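PDB 3N6Z: putative immunoglobulin A1 protease from Bacteroides ovatus, which is of unproven function but may be a hydrolase related to proteases that cleave immunoglobulin A1. Local coordinates for residues A35-F39 with N60-V64; G44-Y50 with M69-F73; I168-T174 with K202-A208; C237-G241 with G355-F359. All blocks are in the same frame, centred on the assembly; numbering follows the deposited sequence. Where two conformers were deposited one is given.

Interaction 1: residues A35-F39 with N60-V64; sequences AGGLF and NMRSV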
loop_
_atom_site.group_PDB
_atom_site.type_symbol
_atom_site.label_atom_id
_atom_site.label_comp_id
_atom_site.label_asym_id
_atom_site.label_seq_id
_atom_site.Cartn_x
_atom_site.Cartn_y
_atom_site.Cartn_z
ATOM N N ALA A 35 -4.645 -28.226 -5.671
ATOM C CA ALA A 35 -4.614 -28.141 -7.133
ATOM C C ALA A 35 -3.552 -29.117 -7.677
ATOM O O ALA A 35 -2.669 -28.744 -8.457
ATOM C CB ALA A 35 -4.330 -26.699 -7.604
ATOM N N GLY A 36 -3.622 -30.367 -7.215
ATOM C CA GLY A 36 -2.733 -31.415 -7.691
ATOM C C GLY A 36 -1.291 -31.211 -7.281
ATOM O O GLY A 36 -0.381 -31.551 -8.026
ATOM N N GLY A 37 -1.084 -30.589 -6.118
ATOM C CA GLY A 37 0.249 -30.401 -5.589
ATOM C C GLY A 37 0.928 -29.075 -5.869
ATOM O O GLY A 37 2.091 -28.890 -5.523
ATOM N N LEU A 38 0.253 -28.177 -6.567
ATOM C CA LEU A 38 0.772 -26.810 -6.726
ATOM C C LEU A 38 0.870 -26.073 -5.392
ATOM O O LEU A 38 1.683 -25.158 -5.271
ATOM C CB LEU A 38 -0.111 -26.001 -7.697
ATOM C CG LEU A 38 -0.133 -26.425 -9.165
ATOM C CD1 LEU A 38 -1.111 -25.498 -9.948
ATOM C CD2 LEU A 38 1.215 -26.384 -9.735
ATOM N N PHE A 39 0.052 -26.481 -4.418
ATOM C CA PHE A 39 0.018 -25.910 -3.063
ATOM C C PHE A 39 0.063 -27.057 -2.058
ATOM O O PHE A 39 -0.170 -28.228 -2.406
ATOM C CB PHE A 39 -1.250 -25.065 -2.856
ATOM C CG PHE A 39 -1.310 -23.919 -3.820
ATOM C CD1 PHE A 39 -0.635 -22.724 -3.530
ATOM C CD2 PHE A 39 -1.923 -24.055 -5.042
ATOM C CE1 PHE A 39 -0.624 -21.718 -4.441
ATOM C CE2 PHE A 39 -1.909 -23.026 -5.942
ATOM C CZ PHE A 39 -1.254 -21.870 -5.654
ATOM N N ASN A 60 2.913 -20.307 -8.001
ATOM C CA ASN A 60 1.786 -21.037 -8.592
ATOM C C ASN A 60 0.454 -20.301 -8.472
ATOM O O ASN A 60 -0.534 -20.722 -9.072
ATOM C CB ASN A 60 1.649 -22.470 -8.031
ATOM C CG ASN A 60 2.823 -23.366 -8.420
ATOM O OD1 ASN A 60 3.423 -23.186 -9.499
ATOM N ND2 ASN A 60 3.154 -24.335 -7.549
HETATM N N MSE A 61 0.412 -19.187 -7.716
HETATM C CA MSE A 61 -0.849 -18.454 -7.545
HETATM C C MSE A 61 -1.448 -18.098 -8.913
HETATM O O MSE A 61 -2.654 -18.215 -9.110
HETATM C CB MSE A 61 -0.664 -17.185 -6.728
HETATM C CG MSE A 61 -0.270 -17.430 -5.285
HETATM SE SE MSE A 61 0.051 -15.789 -4.325
HETATM C CE MSE A 61 -1.790 -15.117 -4.353
ATOM N N ARG A 62 -0.620 -17.589 -9.815
ATOM C CA ARG A 62 -1.138 -17.120 -11.105
ATOM C C ARG A 62 -1.841 -18.218 -11.893
ATOM O O ARG A 62 -2.777 -17.955 -12.666
ATOM C CB ARG A 62 -0.016 -16.526 -11.928
ATOM C CG ARG A 62 1.100 -17.474 -12.262
ATOM C CD ARG A 62 1.943 -16.697 -13.280
ATOM N NE ARG A 62 3.351 -16.664 -13.022
ATOM C CZ ARG A 62 4.184 -15.651 -13.342
ATOM N NH1 ARG A 62 3.781 -14.450 -13.859
ATOM N NH2 ARG A 62 5.465 -15.841 -13.069
ATOM N N SER A 63 -1.436 -19.468 -11.673
ATOM C CA SER A 63 -1.948 -20.618 -12.434
ATOM C C SER A 63 -3.351 -21.035 -11.995
ATOM O O SER A 63 -3.997 -21.780 -12.692
ATOM C CB SER A 63 -0.978 -21.792 -12.278
ATOM O OG SER A 63 0.379 -21.386 -12.553
ATOM N N VAL A 64 -3.785 -20.588 -10.810
ATOM C CA VAL A 64 -5.066 -21.052 -10.243
ATOM C C VAL A 64 -6.090 -19.930 -10.040
ATOM O O VAL A 64 -7.187 -20.145 -9.503
ATOM C CB VAL A 64 -4.837 -21.850 -8.921
ATOM C CG1 VAL A 64 -4.081 -23.143 -9.184
ATOM C CG2 VAL A 64 -4.208 -20.959 -7.839
#

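Interaction 2: residues G44-Y50 with M69-F73; sequences GTDSKPY and MKVYF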
loop_
_atom_site.group_PDB
_atom_site.type_symbol
_atom_site.label_atom_id
_atom_site.label_comp_id
_atom_site.label_asym_id
_atom_site.label_seq_id
_atom_site.Cartn_x
_atom_site.Cartn_y
_atom_site.Cartn_z
ATOM N N GLY A 44 -8.767 -23.301 -3.104
ATOM C CA GLY A 44 -9.023 -21.901 -3.412
ATOM C C GLY A 44 -10.366 -21.361 -2.976
ATOM O O GLY A 44 -10.766 -20.285 -3.447
ATOM N N THR A 45 -11.024 -22.037 -2.042
ATOM C CA THR A 45 -12.288 -21.570 -1.494
ATOM C C THR A 45 -12.109 -21.010 -0.076
ATOM O O THR A 45 -11.069 -21.203 0.556
ATOM C CB THR A 45 -13.314 -22.697 -1.478
ATOM O OG1 THR A 45 -12.851 -23.733 -0.622
ATOM C CG2 THR A 45 -13.583 -23.221 -2.878
ATOM N N ASP A 46 -13.142 -20.361 0.449
ATOM C CA ASP A 46 -13.088 -19.783 1.781
ATOM C C ASP A 46 -12.786 -20.880 2.817
ATOM O O ASP A 46 -11.962 -20.682 3.721
ATOM C CB ASP A 46 -14.435 -19.112 2.126
ATOM C CG ASP A 46 -14.466 -18.578 3.532
ATOM O OD1 ASP A 46 -13.575 -17.807 3.916
ATOM O OD2 ASP A 46 -15.337 -19.012 4.293
ATOM N N SER A 47 -13.409 -22.045 2.681
ATOM C CA SER A 47 -13.185 -23.112 3.670
ATOM C C SER A 47 -11.871 -23.860 3.445
ATOM O O SER A 47 -11.373 -24.490 4.382
ATOM C CB SER A 47 -14.358 -24.103 3.676
ATOM O OG SER A 47 -14.482 -24.787 2.461
ATOM N N LYS A 48 -11.349 -23.859 2.207
ATOM C CA LYS A 48 -10.105 -24.572 1.862
ATOM C C LYS A 48 -9.191 -23.649 1.026
ATOM O O LYS A 48 -9.008 -23.859 -0.170
ATOM C CB LYS A 48 -10.399 -25.874 1.127
ATOM C CG LYS A 48 -11.378 -26.806 1.848
ATOM C CD LYS A 48 -11.582 -28.131 1.102
ATOM C CE LYS A 48 -10.665 -29.183 1.597
ATOM N NZ LYS A 48 -10.880 -30.499 0.888
ATOM N N PRO A 49 -8.638 -22.601 1.659
ATOM C CA PRO A 49 -7.761 -21.710 0.874
ATOM C C PRO A 49 -6.524 -22.460 0.389
ATOM O O PRO A 49 -6.066 -23.395 1.037
ATOM C CB PRO A 49 -7.385 -20.610 1.879
ATOM C CG PRO A 49 -7.611 -21.264 3.224
ATOM C CD PRO A 49 -8.776 -22.144 3.053
ATOM N N TYR A 50 -6.008 -22.081 -0.773
ATOM C CA TYR A 50 -4.726 -22.613 -1.211
ATOM C C TYR A 50 -3.637 -22.176 -0.221
ATOM O O TYR A 50 -3.420 -20.980 0.013
ATOM C CB TYR A 50 -4.387 -22.103 -2.590
ATOM C CG TYR A 50 -5.200 -22.690 -3.725
ATOM C CD1 TYR A 50 -5.267 -24.074 -3.944
ATOM C CD2 TYR A 50 -5.870 -21.861 -4.634
ATOM C CE1 TYR A 50 -5.953 -24.586 -5.032
ATOM C CE2 TYR A 50 -6.565 -22.381 -5.714
ATOM C CZ TYR A 50 -6.608 -23.731 -5.911
ATOM O OH TYR A 50 -7.282 -24.250 -6.983
HETATM N N MSE A 69 -14.713 -16.154 -10.475
HETATM C CA MSE A 69 -14.909 -16.095 -9.012
HETATM C C MSE A 69 -13.613 -15.764 -8.272
HETATM O O MSE A 69 -12.526 -16.070 -8.766
HETATM C CB MSE A 69 -15.460 -17.404 -8.471
HETATM C CG MSE A 69 -15.014 -18.645 -9.178
HETATM SE SE MSE A 69 -15.686 -20.098 -8.109
HETATM C CE MSE A 69 -16.789 -20.960 -9.446
ATOM N N LYS A 70 -13.760 -15.213 -7.058
ATOM C CA LYS A 70 -12.675 -14.931 -6.139
ATOM C C LYS A 70 -12.007 -16.206 -5.696
ATOM O O LYS A 70 -12.689 -17.184 -5.408
ATOM C CB LYS A 70 -13.239 -14.171 -4.937
ATOM C CG LYS A 70 -12.189 -13.719 -3.947
ATOM C CD LYS A 70 -12.653 -12.630 -3.045
ATOM C CE LYS A 70 -13.705 -13.149 -2.126
ATOM N NZ LYS A 70 -14.247 -12.041 -1.242
ATOM N N VAL A 71 -10.679 -16.195 -5.685
ATOM C CA VAL A 71 -9.884 -17.337 -5.259
ATOM C C VAL A 71 -9.129 -16.955 -3.972
ATOM O O VAL A 71 -8.622 -15.834 -3.822
ATOM C CB VAL A 71 -8.932 -17.828 -6.394
ATOM C CG1 VAL A 71 -8.012 -18.965 -5.906
ATOM C CG2 VAL A 71 -9.762 -18.262 -7.597
ATOM N N TYR A 72 -9.109 -17.894 -3.030
ATOM C CA TYR A 72 -8.620 -17.716 -1.662
ATOM C C TYR A 72 -7.253 -18.389 -1.493
ATOM O O TYR A 72 -7.081 -19.573 -1.841
ATOM C CB TYR A 72 -9.577 -18.326 -0.630
ATOM C CG TYR A 72 -10.908 -17.612 -0.502
ATOM C CD1 TYR A 72 -11.855 -17.639 -1.532
ATOM C CD2 TYR A 72 -11.206 -16.901 0.639
ATOM C CE1 TYR A 72 -13.075 -16.996 -1.394
ATOM C CE2 TYR A 72 -12.417 -16.261 0.778
ATOM C CZ TYR A 72 -13.333 -16.277 -0.236
ATOM O OH TYR A 72 -14.566 -15.630 -0.061
ATOM N N PHE A 73 -6.346 -17.649 -0.878
ATOM C CA PHE A 73 -4.984 -18.065 -0.600
ATOM C C PHE A 73 -4.648 -17.732 0.846
ATOM O O PHE A 73 -5.085 -16.701 1.394
ATOM C CB PHE A 73 -3.977 -17.340 -1.485
ATOM C CG PHE A 73 -4.182 -17.518 -2.959
ATOM C CD1 PHE A 73 -4.986 -16.646 -3.680
ATOM C CD2 PHE A 73 -3.570 -18.566 -3.640
ATOM C CE1 PHE A 73 -5.140 -16.771 -5.031
ATOM C CE2 PHE A 73 -3.735 -18.695 -5.008
ATOM C CZ PHE A 73 -4.521 -17.806 -5.699
HETATM O O HOH W 1 -12.966 -19.867 -5.143
#

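Interaction 3: residues I168-T174 with K202-A208; sequences IVNCYTT and KNCYSNA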
loop_
_atom_site.group_PDB
_atom_site.type_symbol
_atom_site.label_atom_id
_atom_site.label_comp_id
_atom_site.label_asym_id
_atom_site.label_seq_id
_atom_site.Cartn_x
_atom_site.Cartn_y
_atom_site.Cartn_z
ATOM N N ILE A 168 -6.878 -3.513 2.120
ATOM C CA ILE A 168 -5.617 -3.991 2.681
ATOM C C ILE A 168 -5.653 -3.648 4.157
ATOM O O ILE A 168 -5.760 -2.472 4.537
ATOM C CB ILE A 168 -4.379 -3.373 1.992
ATOM C CG1 ILE A 168 -4.330 -3.831 0.523
ATOM C CG2 ILE A 168 -3.095 -3.754 2.751
ATOM C CD1 ILE A 168 -3.227 -3.159 -0.319
ATOM N N VAL A 169 -5.539 -4.670 5.015
ATOM C CA VAL A 169 -5.742 -4.524 6.450
ATOM C C VAL A 169 -4.642 -5.307 7.215
ATOM O O VAL A 169 -4.363 -6.476 6.892
ATOM C CB VAL A 169 -7.170 -5.007 6.828
ATOM C CG1 VAL A 169 -7.428 -4.842 8.300
ATOM C CG2 VAL A 169 -8.227 -4.237 6.011
ATOM N N ASN A 170 -4.084 -4.704 8.256
ATOM C CA ASN A 170 -3.091 -5.388 9.098
ATOM C C ASN A 170 -1.897 -5.867 8.267
ATOM O O ASN A 170 -1.462 -7.020 8.388
ATOM C CB ASN A 170 -3.670 -6.576 9.889
ATOM C CG ASN A 170 -4.965 -6.281 10.582
ATOM O OD1 ASN A 170 -5.262 -5.165 11.007
ATOM N ND2 ASN A 170 -5.781 -7.333 10.697
ATOM N N CYS A 171 -1.386 -4.989 7.406
ATOM C CA CYS A 171 -0.250 -5.310 6.562
ATOM C C CYS A 171 0.854 -4.266 6.705
ATOM O O CYS A 171 0.612 -3.148 7.148
ATOM C CB CYS A 171 -0.653 -5.421 5.083
ATOM S SG CYS A 171 -1.776 -6.763 4.709
ATOM N N TYR A 172 2.054 -4.610 6.261
ATOM C CA TYR A 172 3.142 -3.659 6.226
ATOM C C TYR A 172 4.088 -3.947 5.104
ATOM O O TYR A 172 4.130 -5.070 4.573
ATOM C CB TYR A 172 3.871 -3.594 7.570
ATOM C CG TYR A 172 4.849 -4.714 7.896
ATOM C CD1 TYR A 172 6.191 -4.588 7.579
ATOM C CD2 TYR A 172 4.445 -5.824 8.630
ATOM C CE1 TYR A 172 7.126 -5.558 7.988
ATOM C CE2 TYR A 172 5.364 -6.815 9.021
ATOM C CZ TYR A 172 6.693 -6.660 8.719
ATOM O OH TYR A 172 7.610 -7.605 9.150
ATOM N N THR A 173 4.844 -2.920 4.725
ATOM C CA THR A 173 5.898 -3.038 3.733
ATOM C C THR A 173 7.163 -2.319 4.146
ATOM O O THR A 173 7.137 -1.282 4.832
ATOM C CB THR A 173 5.486 -2.530 2.338
ATOM O OG1 THR A 173 5.330 -1.118 2.388
ATOM C CG2 THR A 173 4.169 -3.170 1.868
ATOM N N THR A 174 8.270 -2.892 3.719
ATOM C CA THR A 174 9.607 -2.268 3.803
ATOM C C THR A 174 10.312 -2.518 2.484
ATOM O O THR A 174 9.977 -3.456 1.746
ATOM C CB THR A 174 10.448 -2.790 5.000
ATOM O OG1 THR A 174 11.182 -3.976 4.637
ATOM C CG2 THR A 174 9.564 -3.083 6.250
ATOM N N LYS A 202 -6.250 -0.016 6.187
ATOM C CA LYS A 202 -6.472 0.104 7.623
ATOM C C LYS A 202 -5.438 -0.687 8.415
ATOM O O LYS A 202 -5.180 -1.849 8.083
ATOM C CB LYS A 202 -7.876 -0.409 7.965
ATOM C CG LYS A 202 -8.231 -0.370 9.466
ATOM C CD LYS A 202 -9.633 -0.870 9.757
ATOM C CE LYS A 202 -9.939 -0.740 11.242
ATOM N NZ LYS A 202 -9.872 0.690 11.699
ATOM N N ASN A 203 -4.906 -0.092 9.490
ATOM C CA ASN A 203 -3.967 -0.769 10.364
ATOM C C ASN A 203 -2.750 -1.301 9.578
ATOM O O ASN A 203 -2.402 -2.481 9.651
ATOM C CB ASN A 203 -4.653 -1.879 11.189
ATOM C CG ASN A 203 -5.310 -1.337 12.457
ATOM O OD1 ASN A 203 -4.715 -0.520 13.197
ATOM N ND2 ASN A 203 -6.540 -1.759 12.692
ATOM N N CYS A 204 -2.126 -0.386 8.858
ATOM C CA CYS A 204 -0.930 -0.676 8.073
ATOM C C CYS A 204 0.173 0.313 8.333
ATOM O O CYS A 204 -0.055 1.444 8.721
ATOM C CB CYS A 204 -1.211 -0.655 6.554
ATOM S SG CYS A 204 -2.370 -1.937 5.994
ATOM N N TYR A 205 1.403 -0.111 8.133
ATOM C CA TYR A 205 2.530 0.813 8.113
ATOM C C TYR A 205 3.494 0.477 6.972
ATOM O O TYR A 205 3.472 -0.618 6.393
ATOM C CB TYR A 205 3.276 0.842 9.466
ATOM C CG TYR A 205 4.090 -0.381 9.812
ATOM C CD1 TYR A 205 3.515 -1.436 10.488
ATOM C CD2 TYR A 205 5.442 -0.472 9.493
ATOM C CE1 TYR A 205 4.259 -2.570 10.836
ATOM C CE2 TYR A 205 6.212 -1.578 9.864
ATOM C CZ TYR A 205 5.614 -2.640 10.529
ATOM O OH TYR A 205 6.345 -3.774 10.883
ATOM N N SER A 206 4.349 1.440 6.663
ATOM C CA SER A 206 5.434 1.219 5.737
ATOM C C SER A 206 6.677 1.968 6.148
ATOM O O SER A 206 6.587 3.090 6.663
ATOM C CB SER A 206 5.035 1.654 4.335
ATOM O OG SER A 206 6.022 1.377 3.359
ATOM N N ASN A 207 7.827 1.328 5.909
ATOM C CA ASN A 207 9.142 1.934 5.967
ATOM C C ASN A 207 9.845 1.923 4.588
ATOM O O ASN A 207 11.079 2.119 4.472
ATOM C CB ASN A 207 9.982 1.205 7.020
ATOM C CG ASN A 207 11.332 1.830 7.190
ATOM O OD1 ASN A 207 11.494 3.026 6.936
ATOM N ND2 ASN A 207 12.309 1.037 7.601
ATOM N N ALA A 208 9.099 1.715 3.513
ATOM C CA ALA A 208 9.707 1.718 2.185
ATOM C C ALA A 208 10.085 3.118 1.744
ATOM O O ALA A 208 9.359 4.045 2.048
ATOM C CB ALA A 208 8.720 1.108 1.196
HETATM O O HOH W 2 -7.774 -3.837 11.242
#

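Interaction 4: residues C237-G241 with G355-F359; sequences CYAYG and GYPIF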
loop_
_atom_site.group_PDB
_atom_site.type_symbol
_atom_site.label_atom_id
_atom_site.label_comp_id
_atom_site.label_asym_id
_atom_site.label_seq_id
_atom_site.Cartn_x
_atom_site.Cartn_y
_atom_site.Cartn_z
ATOM N N CYS A 237 -3.046 4.182 9.983
ATOM C CA CYS A 237 -1.818 3.928 9.218
ATOM C C CYS A 237 -0.746 4.936 9.537
ATOM O O CYS A 237 -1.030 6.088 9.845
ATOM C CB CYS A 237 -2.058 3.964 7.709
ATOM S SG CYS A 237 -3.139 2.645 7.096
ATOM N N TYR A 238 0.509 4.514 9.425
ATOM C CA TYR A 238 1.647 5.427 9.472
ATOM C C TYR A 238 2.760 4.962 8.564
ATOM O O TYR A 238 2.827 3.786 8.206
ATOM C CB TYR A 238 2.116 5.678 10.927
ATOM C CG TYR A 238 3.286 4.884 11.433
ATOM C CD1 TYR A 238 3.138 3.589 11.932
ATOM C CD2 TYR A 238 4.562 5.428 11.422
ATOM C CE1 TYR A 238 4.242 2.871 12.419
ATOM C CE2 TYR A 238 5.657 4.732 11.908
ATOM C CZ TYR A 238 5.505 3.444 12.391
ATOM O OH TYR A 238 6.605 2.783 12.877
ATOM N N ALA A 239 3.656 5.882 8.232
ATOM C CA ALA A 239 4.802 5.579 7.405
ATOM C C ALA A 239 6.033 6.298 7.910
ATOM O O ALA A 239 5.942 7.378 8.492
ATOM C CB ALA A 239 4.536 5.942 5.929
ATOM N N TYR A 240 7.192 5.701 7.653
ATOM C CA TYR A 240 8.457 6.326 7.999
ATOM C C TYR A 240 9.560 6.191 6.990
ATOM O O TYR A 240 10.688 6.690 7.208
ATOM C CB TYR A 240 8.888 5.969 9.409
ATOM C CG TYR A 240 9.266 4.540 9.730
ATOM C CD1 TYR A 240 8.295 3.575 9.954
ATOM C CD2 TYR A 240 10.600 4.192 9.961
ATOM C CE1 TYR A 240 8.630 2.298 10.375
ATOM C CE2 TYR A 240 10.953 2.884 10.355
ATOM C CZ TYR A 240 9.947 1.955 10.587
ATOM O OH TYR A 240 10.199 0.654 10.989
ATOM N N GLY A 241 9.277 5.596 5.843
ATOM C CA GLY A 241 10.268 5.671 4.750
ATOM C C GLY A 241 10.282 7.016 4.010
ATOM O O GLY A 241 9.279 7.705 3.931
ATOM N N GLY A 355 11.996 3.029 18.655
ATOM C CA GLY A 355 10.991 4.091 18.729
ATOM C C GLY A 355 9.880 3.971 17.716
ATOM O O GLY A 355 8.812 4.564 17.924
ATOM N N TYR A 356 10.106 3.214 16.629
ATOM C CA TYR A 356 9.085 3.096 15.598
ATOM C C TYR A 356 8.159 1.926 15.918
ATOM O O TYR A 356 8.621 0.790 16.034
ATOM C CB TYR A 356 9.716 2.890 14.221
ATOM C CG TYR A 356 10.495 4.052 13.682
ATOM C CD1 TYR A 356 9.868 5.231 13.287
ATOM C CD2 TYR A 356 11.892 3.969 13.559
ATOM C CE1 TYR A 356 10.572 6.308 12.799
ATOM C CE2 TYR A 356 12.618 5.043 13.027
ATOM C CZ TYR A 356 11.942 6.218 12.675
ATOM O OH TYR A 356 12.647 7.268 12.145
ATOM N N PRO A 357 6.842 2.170 16.027
ATOM C CA PRO A 357 5.922 1.073 16.274
ATOM C C PRO A 357 5.867 0.084 15.105
ATOM O O PRO A 357 6.011 0.474 13.940
ATOM C CB PRO A 357 4.570 1.773 16.468
ATOM C CG PRO A 357 4.921 3.121 16.925
ATOM C CD PRO A 357 6.163 3.469 16.171
ATOM N N ILE A 358 5.665 -1.168 15.451
ATOM C CA ILE A 358 5.549 -2.266 14.503
ATOM C C ILE A 358 4.404 -3.176 14.967
ATOM O O ILE A 358 3.726 -2.854 15.922
ATOM C CB ILE A 358 6.917 -3.000 14.305
ATOM C CG1 ILE A 358 7.401 -3.602 15.632
ATOM C CG2 ILE A 358 7.962 -2.055 13.705
ATOM C CD1 ILE A 358 8.636 -4.446 15.510
ATOM N N PHE A 359 4.179 -4.294 14.295
ATOM C CA PHE A 359 3.187 -5.228 14.768
ATOM C C PHE A 359 3.834 -6.197 15.727
ATOM O O PHE A 359 5.042 -6.457 15.658
ATOM C CB PHE A 359 2.538 -6.033 13.622
ATOM C CG PHE A 359 1.831 -5.202 12.569
ATOM C CD1 PHE A 359 1.245 -3.983 12.835
ATOM C CD2 PHE A 359 1.725 -5.722 11.297
ATOM C CE1 PHE A 359 0.572 -3.290 11.843
ATOM C CE2 PHE A 359 1.027 -5.063 10.301
ATOM C CZ PHE A 359 0.483 -3.831 10.585
#

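Interaction 1: residues A35-F39 with N60-V64
Leu38 lies over the side-chain amide of Asn60, its CD2 methyl 3.6 Å from Asn60 ND2 and nearly as near the amide carbon. The same amide nitrogen donates to the backbone of the residue that covers it: Asn60 ND2 reaches Leu38 O at 2.8 Å with an N-H...O angle of 163°. The donor lies in the carbonyl plane on a lone pair, and the acceptor sits almost in the amide plane, so the amide is held flat against the turn. Further bonds of Asn60, from ND2 to Val16 O and between OD1 and Thr14 OG1, tie in the N-terminal loop and fix which way the amide is flipped.

The other branch of Leu38 slides past Val64, with Leu38 CD1 3.9 Å from Val64 CG1, a methyl that also meets Ala35 CB at 3.9 Å. Val64 CG2 turns instead to Phe39, approaching CE2 at 3.6 Å. With CG anti to its carbonyl carbon (chi1 -61°), Phe39 brings its ring tip up to the start of the short helix, where CZ comes within 3.6 Å of Asn60 C and Met61 N lies at the ring edge. The far part of this cluster is completed by Tyr50, whose ring stacks on Phe39, and by Phe73. Apolar packing with one side-chain amide hydrogen bond thus joins a short helix to the loop chain at the N-terminal end of a parallel beta-solenoid.

Interaction 2: residues G44-Y50 with M69-F73
Tyr72 and Gly44 meet through their backbones at the N-terminal end of a parallel beta-solenoid, where the turn 44-49 leads into strand 50-52 beside strand 71-75. Tyr72 N donates to Gly44 O at 2.9 Å, from well above the carbonyl plane, and Tyr72 O in turn accepts from Tyr50 N at 2.9 Å. The second bond belongs to the parallel bridge between Tyr50 and Phe73, so a single residue of the strand grips both ends of the turn.

The Tyr72 ring reaches out along the turn. Its face is covered by the backbone of Asp46, with Asp46 N 3.5 Å above the ring plane over its centre, and Asp46 CB makes a CH-pi contact 4.0 Å from the centroid. Pro49 packs CB against Tyr72 CB from the other limb of the turn. Toward the interior, the Tyr50 ring receives Gly44 N over one face, while Val71 CG1 touches its edge at CE2, 3.7 Å away. Tyr50 and Phe73 meet obliquely, their planes 39° apart.

Farther out, Val64 and Met61 pack on Phe73 from helix 61-64. Strand 100-105 pairs with the far edge of strand 71-75 through Asp101 and Asp103. The turn is itself braced by an ST motif, in which Thr45 OG1 accepts from Lys48 N while also bonding to Asn43 OD1. A water closes the outer end of the contact, donating to Gly44 O at 2.8 Å and to Lys70 O at 2.7 Å.

Interaction 3: residues I168-T174 with K202-A208
Tyr172 and Tyr205 lie side by side in register on successive rungs of a parallel beta-solenoid, their rings almost parallel (6° between planes) but slid so far that they barely overlap. The slide lets one bump fill each hollow: Tyr172 CB sits over the centre of the Tyr205 ring, 3.5 Å from its centroid, and Tyr205 OH lies 3.2 Å above the plane of the Tyr172 ring, also over its centre. Both side chains take the cramped torsion between backbone N and carbonyl carbon (chi1 78° and 71°), pointing the same way toward the C-terminal tail, where Glu363 N and Ser362 OG bind their hydroxyls.

On the opposite face, sulfur fills the corner. Cys204 SG fits between Ile168 CG2, 3.8 Å away, and Cys171 CB, and accepts from Cys171 N at 3.5 Å, a usual length for sulfur. At this bend Asn170 and Asn203 repeat the same left-handed backbone conformation, joined by a water that donates to Asn170 OD1 and accepts from Asn203 ND2; Asn170 ND2 also bonds to Asn132 OD1, and Asn203 OD1 to Trp349 NE1. Parallel-strand bonds flank the bend, among them Asn170 N to Lys202 O. At the far end Ser206 OG lies 2.8 Å from Thr173 OG1 and accepts from Ala208 N at 3.1 Å.

Interaction 4: residues C237-G241 with G355-F359
The C-terminal segment 355-359 packs across one face of the parallel beta-solenoid, where two tyrosines one residue apart, Tyr238 in strand 237-239 and Tyr240 just after it, both turn toward it. Tyr240 forms an offset stack with Tyr356, the centroids 3.9 Å apart and the planes 11° from parallel. The overlap is uneven: Tyr240 CD2 lies over the centre of the Tyr356 ring, whereas Tyr356 CD1 falls toward the rim of the Tyr240 ring. Tyr356 CB also reaches over the Tyr240 face in a CH-pi contact. A first torsion of 67° sets the Tyr240 ring between its backbone N and carbonyl carbon, and from there it stands out to meet its partner.

Tyr238 works through its end instead. Its hydroxyl passes beside Tyr356 CB, and its ring carbon CZ packs on Pro357 CD at 3.8 Å. Trp271 meets the Tyr356 ring at a steep angle, and Ile341 of helix 334-344 touches both Tyr238 and Pro357, so the segment is held between rung and helix. The polar link is short: Tyr238 OH donates to Pro357 O at 2.6 Å, in the carbonyl plane on a lone pair, with the acceptor lying at the edge of the tyrosine ring.

Overall arrangement
Interactions 1 and 2 form one continuous cluster at the N-terminal end of the solenoid, where Tyr50 and Phe73 of interaction 2 pack against Phe39, Met61 and Val64 of interaction 1. Interactions 1, 2 and 4 are partly buried; interaction 1 has a single side-chain-to-backbone bond, whereas interaction 2 adds backbone bonds from a turn and a parallel bridge. Interaction 3 is the deeply buried one, close to the centre of the chain, and joins neighbouring rungs by repeated backbone bonds and like-on-like side chains. Interaction 4 lies about 8 Å from it, centre to centre; strand 237-239 extends the same sheet, but its contact is made by side chains with the covering C-terminal segment. Interactions 1 and 4 are farthest apart, about 34 Å between centres.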